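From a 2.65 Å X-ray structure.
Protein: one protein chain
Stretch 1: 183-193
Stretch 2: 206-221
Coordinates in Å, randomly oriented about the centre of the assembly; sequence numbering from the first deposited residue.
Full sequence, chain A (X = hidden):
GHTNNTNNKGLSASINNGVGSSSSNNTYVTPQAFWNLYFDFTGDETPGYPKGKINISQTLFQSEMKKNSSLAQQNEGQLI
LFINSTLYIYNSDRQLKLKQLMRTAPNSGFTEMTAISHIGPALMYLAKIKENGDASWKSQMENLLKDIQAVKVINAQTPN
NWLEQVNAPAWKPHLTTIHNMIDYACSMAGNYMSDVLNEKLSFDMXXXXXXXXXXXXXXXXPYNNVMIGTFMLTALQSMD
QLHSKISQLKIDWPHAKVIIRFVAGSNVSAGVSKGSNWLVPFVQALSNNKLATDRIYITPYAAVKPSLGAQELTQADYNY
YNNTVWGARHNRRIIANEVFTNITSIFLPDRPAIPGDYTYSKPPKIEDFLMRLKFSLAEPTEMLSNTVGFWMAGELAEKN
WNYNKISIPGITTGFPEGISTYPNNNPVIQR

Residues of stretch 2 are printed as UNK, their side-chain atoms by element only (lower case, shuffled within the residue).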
ATOM      1  N   ASP A 183      -8.734  37.105  -6.019  1.00 40.00           N
ATOM      2  CA  ASP A 183      -8.294  38.484  -5.840  1.00 38.95           C
ATOM      3  C   ASP A 183      -7.882  38.721  -4.363  1.00 40.69           C
ATOM      4  O   ASP A 183      -6.765  39.183  -4.105  1.00 40.00           O
ATOM      5  CB  ASP A 183      -9.389  39.449  -6.285  1.00 40.64           C
ATOM      6  CG  ASP A 183      -8.907  40.881  -6.352  1.00 50.44           C
ATOM      7  OD1 ASP A 183      -8.069  41.188  -7.234  1.00 51.58           O
ATOM      8  OD2 ASP A 183      -9.326  41.688  -5.496  1.00 54.72           O
ATOM      9  N   TYR A 184      -8.764  38.339  -3.415  1.00 35.79           N
ATOM     10  CA  TYR A 184      -8.556  38.403  -1.964  1.00 34.41           C
ATOM     11  C   TYR A 184      -7.293  37.624  -1.540  1.00 40.40           C
ATOM     12  O   TYR A 184      -6.492  38.122  -0.734  1.00 40.38           O
ATOM     13  CB  TYR A 184      -9.791  37.836  -1.221  1.00 33.19           C
ATOM     14  CG  TYR A 184      -9.610  37.767   0.279  1.00 32.66           C
ATOM     15  CD1 TYR A 184      -9.684  38.917   1.066  1.00 34.26           C
ATOM     16  CD2 TYR A 184      -9.344  36.555   0.918  1.00 32.18           C
ATOM     17  CE1 TYR A 184      -9.513  38.860   2.448  1.00 32.44           C
ATOM     18  CE2 TYR A 184      -9.164  36.487   2.301  1.00 32.62           C
ATOM     19  CZ  TYR A 184      -9.265  37.642   3.061  1.00 38.74           C
ATOM     20  OH  TYR A 184      -9.079  37.589   4.417  1.00 38.94           O
ATOM     21  N   ALA A 185      -7.146  36.386  -2.071  1.00 37.38           N
ATOM     22  CA  ALA A 185      -6.034  35.487  -1.793  1.00 36.23           C
ATOM     23  C   ALA A 185      -4.714  36.106  -2.231  1.00 40.35           C
ATOM     24  O   ALA A 185      -3.775  36.146  -1.435  1.00 40.09           O
ATOM     25  CB  ALA A 185      -6.253  34.159  -2.489  1.00 36.15           C
ATOM     26  N   CYS A 186      -4.650  36.639  -3.466  1.00 37.53           N
ATOM     27  CA  CYS A 186      -3.444  37.288  -3.993  1.00 37.71           C
ATOM     28  C   CYS A 186      -3.084  38.511  -3.159  1.00 39.96           C
ATOM     29  O   CYS A 186      -1.925  38.677  -2.778  1.00 39.13           O
ATOM     30  CB  CYS A 186      -3.610  37.650  -5.465  1.00 39.03           C
ATOM     31  SG  CYS A 186      -3.749  36.216  -6.562  1.00 42.61           S
ATOM     32  N   SER A 187      -4.087  39.338  -2.846  1.00 36.55           N
ATOM     33  CA  SER A 187      -3.923  40.554  -2.056  1.00 37.07           C
ATOM     34  C   SER A 187      -3.403  40.219  -0.630  1.00 41.03           C
ATOM     35  O   SER A 187      -2.451  40.846  -0.160  1.00 41.85           O
ATOM     36  CB  SER A 187      -5.249  41.309  -1.998  1.00 39.65           C
ATOM     37  OG  SER A 187      -5.113  42.545  -1.318  1.00 45.74           O
HETATM   38  N   MSE A 188      -4.006  39.213   0.027  1.00 34.68           N
HETATM   39  CA  MSE A 188      -3.626  38.791   1.365  1.00 32.84           C
HETATM   40  C   MSE A 188      -2.187  38.250   1.388  1.00 39.08           C
HETATM   41  O   MSE A 188      -1.352  38.795   2.110  1.00 40.15           O
HETATM   42  CB  MSE A 188      -4.619  37.744   1.866  1.00 32.94           C
HETATM   43  CG  MSE A 188      -4.289  37.209   3.227  1.00 38.10           C
HETATM   44 SE   MSE A 188      -5.718  36.066   3.847  0.75 43.30          SE
HETATM   45  CE  MSE A 188      -5.336  36.107   5.739  1.00 39.67           C
ATOM     46  N   ALA A 189      -1.906  37.198   0.595  1.00 35.53           N
ATOM     47  CA  ALA A 189      -0.594  36.545   0.500  1.00 35.45           C
ATOM     48  C   ALA A 189       0.495  37.488   0.015  1.00 40.30           C
ATOM     49  O   ALA A 189       1.602  37.453   0.553  1.00 40.89           O
ATOM     50  CB  ALA A 189      -0.681  35.345  -0.429  1.00 35.69           C
ATOM     51  N   GLY A 190       0.179  38.314  -0.989  1.00 36.50           N
ATOM     52  CA  GLY A 190       1.094  39.305  -1.547  1.00 36.08           C
ATOM     53  C   GLY A 190       1.537  40.326  -0.525  1.00 39.34           C
ATOM     54  O   GLY A 190       2.734  40.477  -0.274  1.00 40.27           O
ATOM     55  N   ASN A 191       0.577  40.986   0.127  1.00 35.67           N
ATOM     56  CA  ASN A 191       0.902  41.992   1.142  1.00 36.76           C
ATOM     57  C   ASN A 191       1.504  41.372   2.408  1.00 41.61           C
ATOM     58  O   ASN A 191       2.280  42.044   3.090  1.00 41.37           O
ATOM     59  CB  ASN A 191      -0.292  42.849   1.467  1.00 34.78           C
ATOM     60  CG  ASN A 191      -0.630  43.799   0.347  1.00 51.29           C
ATOM     61  OD1 ASN A 191       0.229  44.539  -0.160  1.00 45.38           O
ATOM     62  ND2 ASN A 191      -1.891  43.814  -0.044  1.00 42.22           N
ATOM     63  N   TYR A 192       1.215  40.085   2.687  1.00 37.91           N
ATOM     64  CA  TYR A 192       1.815  39.407   3.829  1.00 36.65           C
ATOM     65  C   TYR A 192       3.317  39.229   3.543  1.00 40.98           C
ATOM     66  O   TYR A 192       4.147  39.606   4.378  1.00 41.84           O
ATOM     67  CB  TYR A 192       1.119  38.058   4.140  1.00 36.42           C
ATOM     68  CG  TYR A 192       1.910  37.207   5.110  1.00 37.85           C
ATOM     69  CD1 TYR A 192       2.062  37.593   6.443  1.00 40.27           C
ATOM     70  CD2 TYR A 192       2.575  36.059   4.680  1.00 37.54           C
ATOM     71  CE1 TYR A 192       2.840  36.850   7.327  1.00 39.89           C
ATOM     72  CE2 TYR A 192       3.357  35.306   5.558  1.00 38.20           C
ATOM     73  CZ  TYR A 192       3.477  35.702   6.885  1.00 41.33           C
ATOM     74  OH  TYR A 192       4.257  34.997   7.764  1.00 34.69           O
HETATM   75  N   MSE A 193       3.662  38.689   2.345  1.00 36.49           N
HETATM   76  CA  MSE A 193       5.055  38.467   1.938  1.00 35.65           C
HETATM   77  C   MSE A 193       5.825  39.772   1.900  1.00 43.26           C
HETATM   78  O   MSE A 193       6.967  39.821   2.365  1.00 45.19           O
HETATM   79  CB  MSE A 193       5.123  37.784   0.589  1.00 36.29           C
HETATM   80  CG  MSE A 193       4.714  36.342   0.663  1.00 40.57           C
HETATM   81 SE   MSE A 193       4.715  35.503  -1.080  0.75 46.46          SE
HETATM   82  CE  MSE A 193       3.293  34.303  -0.687  1.00 42.34           C
ATOM     83  N   UNK A 206       5.329  29.797  13.750  1.00 42.02           N
ATOM     84  CA  UNK A 206       4.360  30.397  14.662  1.00 40.83           C
ATOM     85  C   UNK A 206       3.759  31.693  14.115  1.00 42.76           C
ATOM     86  O   UNK A 206       2.533  31.846  14.146  1.00 42.82           O
ATOM     87  c   UNK A 206       5.025  30.658  15.999  1.00 42.43           C
ATOM     88  N   UNK A 207       4.621  32.616  13.626  1.00 36.93           N
ATOM     89  CA  UNK A 207       4.243  33.904  13.071  1.00 36.32           C
ATOM     90  C   UNK A 207       3.395  33.699  11.828  1.00 38.63           C
ATOM     91  O   UNK A 207       2.347  34.339  11.699  1.00 38.97           O
ATOM     92  o   UNK A 207       6.167  35.135  13.928  1.00 57.92           O
ATOM     93  c   UNK A 207       5.484  34.732  12.749  1.00 42.82           C
ATOM     94  N   UNK A 208       3.794  32.751  10.952  1.00 32.91           N
ATOM     95  CA  UNK A 208       3.060  32.442   9.719  1.00 32.69           C
ATOM     96  C   UNK A 208       1.609  32.020  10.030  1.00 38.08           C
ATOM     97  O   UNK A 208       0.671  32.506   9.377  1.00 38.35           O
ATOM     98  c   UNK A 208       3.031  30.716   7.744  1.00 35.14           C
ATOM     99  c   UNK A 208       3.653  29.425   7.357  1.00 36.56           C
ATOM    100  c   UNK A 208       3.790  31.343   8.916  1.00 32.02           C
ATOM    101  c   UNK A 208       2.927  31.676   6.545  1.00 34.74           C
ATOM    102  N   UNK A 209       1.433  31.152  11.048  1.00 33.49           N
ATOM    103  CA  UNK A 209       0.125  30.694  11.456  1.00 33.56           C
ATOM    104  C   UNK A 209      -0.742  31.859  11.952  1.00 40.49           C
ATOM    105  O   UNK A 209      -1.869  32.040  11.479  1.00 40.40           O
ATOM    106  n   UNK A 209      -0.397  28.017  15.038  1.00 33.59           N
ATOM    107  c   UNK A 209       0.254  29.620  12.546  1.00 34.94           C
ATOM    108  c   UNK A 209      -1.206  28.051  13.995  1.00 43.61           C
ATOM    109  o   UNK A 209      -2.035  27.173  13.780  1.00 37.24           O
ATOM    110  c   UNK A 209      -1.122  29.235  13.092  1.00 39.87           C
ATOM    111  N   UNK A 210      -0.214  32.644  12.903  1.00 38.49           N
ATOM    112  CA  UNK A 210      -0.962  33.734  13.516  1.00 39.16           C
ATOM    113  C   UNK A 210      -1.197  34.922  12.562  1.00 43.77           C
ATOM    114  O   UNK A 210      -2.314  35.437  12.528  1.00 42.81           O
ATOM    115  o   UNK A 210      -1.826  34.996  16.365  1.00 62.49           O
ATOM    116  n   UNK A 210      -0.439  36.471  15.446  1.00 61.21           N
ATOM    117  c   UNK A 210      -0.231  34.182  14.778  1.00 41.58           C
ATOM    118  c   UNK A 210      -0.914  35.252  15.581  1.00 66.29           C
ATOM    119  N   UNK A 211      -0.161  35.353  11.799  1.00 42.03           N
ATOM    120  CA  UNK A 211      -0.229  36.556  10.951  1.00 42.14           C
ATOM    121  C   UNK A 211      -0.905  36.352   9.608  1.00 44.99           C
ATOM    122  O   UNK A 211      -1.398  37.328   9.026  1.00 44.59           O
ATOM    123  c   UNK A 211       1.948  37.531  11.937  1.00 54.59           C
ATOM    124  c   UNK A 211       1.172  37.143  10.697  1.00 44.00           C
ATOM    125  o   UNK A 211       3.187  37.617  11.853  1.00 60.85           O
ATOM    126  o   UNK A 211       1.312  37.802  12.977  1.00 55.98           O
ATOM    127  N   UNK A 212      -0.912  35.116   9.099  1.00 41.08           N
ATOM    128  CA  UNK A 212      -1.431  34.855   7.757  1.00 39.30           C
ATOM    129  C   UNK A 212      -2.488  33.715   7.680  1.00 42.02           C
ATOM    130  O   UNK A 212      -3.628  33.977   7.289  1.00 41.66           O
ATOM    131  c   UNK A 212      -0.634  34.107   5.432  1.00 39.92           C
ATOM    132  c   UNK A 212      -0.722  32.394   3.722  1.00 42.65           C
ATOM    133  c   UNK A 212      -1.613  34.555   3.263  1.00 41.11           C
ATOM    134  c   UNK A 212      -1.299  33.287   2.845  1.00 39.93           C
ATOM    135  c   UNK A 212      -1.267  34.975   4.546  1.00 41.41           C
ATOM    136  c   UNK A 212      -0.355  32.815   5.006  1.00 41.15           C
ATOM    137  c   UNK A 212      -0.247  34.561   6.814  1.00 39.76           C
ATOM    138  N   UNK A 213      -2.118  32.474   8.026  1.00 37.15           N
ATOM    139  CA  UNK A 213      -3.027  31.336   7.909  1.00 35.72           C
ATOM    140  C   UNK A 213      -4.345  31.542   8.671  1.00 41.22           C
ATOM    141  O   UNK A 213      -5.399  31.221   8.135  1.00 40.74           O
ATOM    142  c   UNK A 213      -1.119  29.599   7.536  1.00 37.65           C
ATOM    143  c   UNK A 213      -1.466  29.372   6.071  1.00 34.42           C
ATOM    144  c   UNK A 213      -0.457  28.389   8.146  1.00 37.66           C
ATOM    145  c   UNK A 213      -2.340  30.029   8.352  1.00 34.62           C
ATOM    146  N   UNK A 214      -4.291  32.124   9.874  1.00 40.46           N
ATOM    147  CA  UNK A 214      -5.470  32.363  10.728  1.00 40.67           C
ATOM    148  C   UNK A 214      -6.207  33.661  10.404  1.00 42.01           C
ATOM    149  O   UNK A 214      -7.316  33.880  10.904  1.00 40.49           O
ATOM    150  c   UNK A 214      -5.058  32.378  12.203  1.00 37.76           C
ATOM    151  o   UNK A 214      -3.988  30.924  13.754  1.00 50.69           O
ATOM    152  c   UNK A 214      -4.656  31.029  12.721  1.00 52.05           C
ATOM    153  n   UNK A 214      -5.062  29.965  12.026  1.00 37.84           N
ATOM    154  N   UNK A 215      -5.583  34.496   9.588  1.00 37.44           N
ATOM    155  CA  UNK A 215      -6.132  35.789   9.228  1.00 37.72           C
ATOM    156  C   UNK A 215      -5.484  36.879  10.054  1.00 43.75           C
ATOM    157  O   UNK A 215      -4.727  36.608  11.006  1.00 42.92           O
ATOM    158  N   UNK A 216      -5.774  38.123   9.670  1.00 41.50           N
ATOM    159  CA  UNK A 216      -5.262  39.318  10.309  1.00 43.01           C
ATOM    160  C   UNK A 216      -6.313  40.437  10.185  1.00 50.83           C
ATOM    161  O   UNK A 216      -7.316  40.243   9.496  1.00 49.36           O
ATOM    162  n   UNK A 216      -3.132  39.158   7.494  1.00 40.93           N
ATOM    163  o   UNK A 216      -4.548  40.888   7.710  1.00 47.66           O
ATOM    164  c   UNK A 216      -3.910  39.713   9.703  1.00 41.74           C
ATOM    165  c   UNK A 216      -3.914  39.953   8.215  1.00 52.49           C
ATOM    166  N   UNK A 217      -6.081  41.595  10.850  1.00 50.25           N
ATOM    167  CA  UNK A 217      -6.999  42.741  10.885  1.00 51.66           C
ATOM    168  C   UNK A 217      -7.403  43.218   9.481  1.00 56.10           C
ATOM    169  O   UNK A 217      -8.591  43.465   9.264  1.00 56.31           O
ATOM    170  c   UNK A 217      -5.204  44.334  15.379  1.00 91.94           C
ATOM    171  c   UNK A 217      -5.415  44.623  13.911  1.00 88.58           C
ATOM    172  c   UNK A 217      -6.420  43.910  11.700  1.00 55.78           C
ATOM    173  c   UNK A 217      -6.359  43.640  13.209  1.00 77.30           C
ATOM    174  n   UNK A 217      -4.185  45.243  15.972  1.00 94.20           N
ATOM    175  N   UNK A 218      -6.445  43.305   8.530  1.00 51.45           N
ATOM    176  CA  UNK A 218      -6.719  43.746   7.150  1.00 49.91           C
ATOM    177  C   UNK A 218      -7.445  42.660   6.343  1.00 51.48           C
ATOM    178  O   UNK A 218      -8.338  42.977   5.554  1.00 52.60           O
ATOM    179  c   UNK A 218      -5.412  44.120   6.462  1.00 51.44           C
ATOM    180  o   UNK A 218      -4.604  44.854   7.378  1.00 52.38           O
ATOM    181  c   UNK A 218      -5.628  44.904   5.176  1.00 45.58           C
ATOM    182  N   UNK A 219      -7.049  41.392   6.524  1.00 44.05           N
ATOM    183  CA  UNK A 219      -7.613  40.262   5.795  1.00 41.20           C
ATOM    184  C   UNK A 219      -8.256  39.281   6.808  1.00 43.62           C
ATOM    185  O   UNK A 219      -7.637  38.285   7.189  1.00 43.33           O
ATOM    186  c   UNK A 219      -4.734  41.250   4.171  1.00 41.25           C
ATOM    187  c   UNK A 219      -6.517  39.615   4.924  1.00 39.82           C
ATOM    188  c   UNK A 219      -5.927  40.576   3.913  1.00 40.35           C
ATOM    189  o   UNK A 219      -4.324  43.260   1.125  1.00 48.06           O
ATOM    190  c   UNK A 219      -4.185  42.138   3.243  1.00 42.01           C
ATOM    191  c   UNK A 219      -6.026  41.707   1.765  1.00 42.31           C
ATOM    192  c   UNK A 219      -6.559  40.816   2.697  1.00 41.69           C
ATOM    193  c   UNK A 219      -4.842  42.372   2.045  1.00 48.91           C
ATOM    194  N   UNK A 220      -9.496  39.584   7.277  1.00 39.37           N
ATOM    195  CA  UNK A 220     -10.116  38.772   8.346  1.00 38.54           C
ATOM    196  C   UNK A 220     -10.478  37.332   7.996  1.00 40.33           C
ATOM    197  O   UNK A 220     -10.554  36.530   8.925  1.00 40.39           O
ATOM    198  c   UNK A 220     -10.328  40.766   6.984  1.00 40.90           C
ATOM    199  c   UNK A 220     -11.377  39.569   8.711  1.00 41.04           C
ATOM    200  c   UNK A 220     -11.654  40.398   7.539  1.00 45.25           C
ATOM    201  N   UNK A 221     -10.722  37.001   6.713  1.00 35.22           N
ATOM    202  CA  UNK A 221     -10.995  35.620   6.313  1.00 33.22           C
ATOM    203  C   UNK A 221      -9.649  34.885   6.337  1.00 39.14           C
ATOM    204  O   UNK A 221      -8.732  35.270   5.603  1.00 39.24           O
ATOM    205  c   UNK A 221     -13.046  36.253   4.911  1.00 37.01           C
ATOM    206  c   UNK A 221     -11.708  35.487   4.940  1.00 35.34           C
ATOM    207  c   UNK A 221     -13.419  36.797   3.512  1.00 44.67           C
ATOM    208  c   UNK A 221     -11.913  34.001   4.581  1.00 34.06           C
TER
HETATM  209  O   HOH W   1      -1.716  39.850   4.961  1.00 30.99           O
HETATM  210  O   HOH W   2       4.615  36.313  10.133  1.00 42.27           O

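Position 206 carries one side-chain carbon, out of reach of the first helix: A206. At 207 a carbon followed by an oxygen gives S207, still on the margin. Position 208 has four carbons forked at the second; one tip lies 3.8 Å from Y192 CE2, and this is L208, whose CD1 makes that approach. At 209 there are three carbons, the third bearing one oxygen and one nitrogen, and the CA-to-CB bond points away from the first helix: Q209. Position 210 has two carbons, the second with an oxygen and a nitrogen, and is exposed: N210.

Position 211 ends in two oxygens on its second carbon, and its CB lies 3.8 Å from Y192 CE1. It is D211; a water accepts from Y192 OH (2.7 Å) and donates to D211 OD2 (2.6 Å), joining the two side chains. Position 212 has one carbon and a six-carbon ring without a hydroxyl, hence F212. Its CB sits 3.6 Å from the centroid of the Y192 ring, squarely over the face, while CE1 reaches 3.9 Å from A189 CB. The two rings are nearly parallel but slid apart.

At 213 there are four carbons forked at the second, and the CA-to-CB bond points away from the first helix: L213. Position 214 has two carbons ending in oxygen and nitrogen, its CA-to-CB bond also directed away: N214. Position 215 has no side-chain atoms; with phi of 100° and psi of 171°, a CB would be jammed against the preceding carbonyl, so this is G215, and its CA lies 3.6 Å from M188 CE. Position 216 again has two carbons with oxygen and nitrogen: N216, whose ND2 donates to D211 O (3.0 Å) and, through a water, is linked to M188 O.

Four carbons in a row ending in nitrogen make 217 K217, poorly ordered and exposed. At position 218 one carbon bears an oxygen and a carbon, which gives T218. Position 219 has a six-carbon ring bearing an oxygen, which lies 2.7 Å from S187 OG: Y219. Its OH donates to S187 OG and accepts from N191 ND2 (2.8 Å), while M188 CA stands over its ring face. At 220 three carbons close onto the backbone nitrogen, and the CA-to-CB bond points away from the first helix: P220. At 221, four carbons fork at the first, one arm two carbons long: I221, with CB 3.8 Å from Y184 CZ.

The contact combines aromatic packing with polar anchoring. M188 lies between F212 and Y219, its CG 3.8 Å from F212 CE1 and 3.7 Å from Y219 CB. Y192 packs against the second helix, through L208, D211 and F212, whereas Y184 secures the loop by donating from OH to I221 O (2.6 Å).

Stretch 2 206-221: ASLQNDFLNGNKTYPI
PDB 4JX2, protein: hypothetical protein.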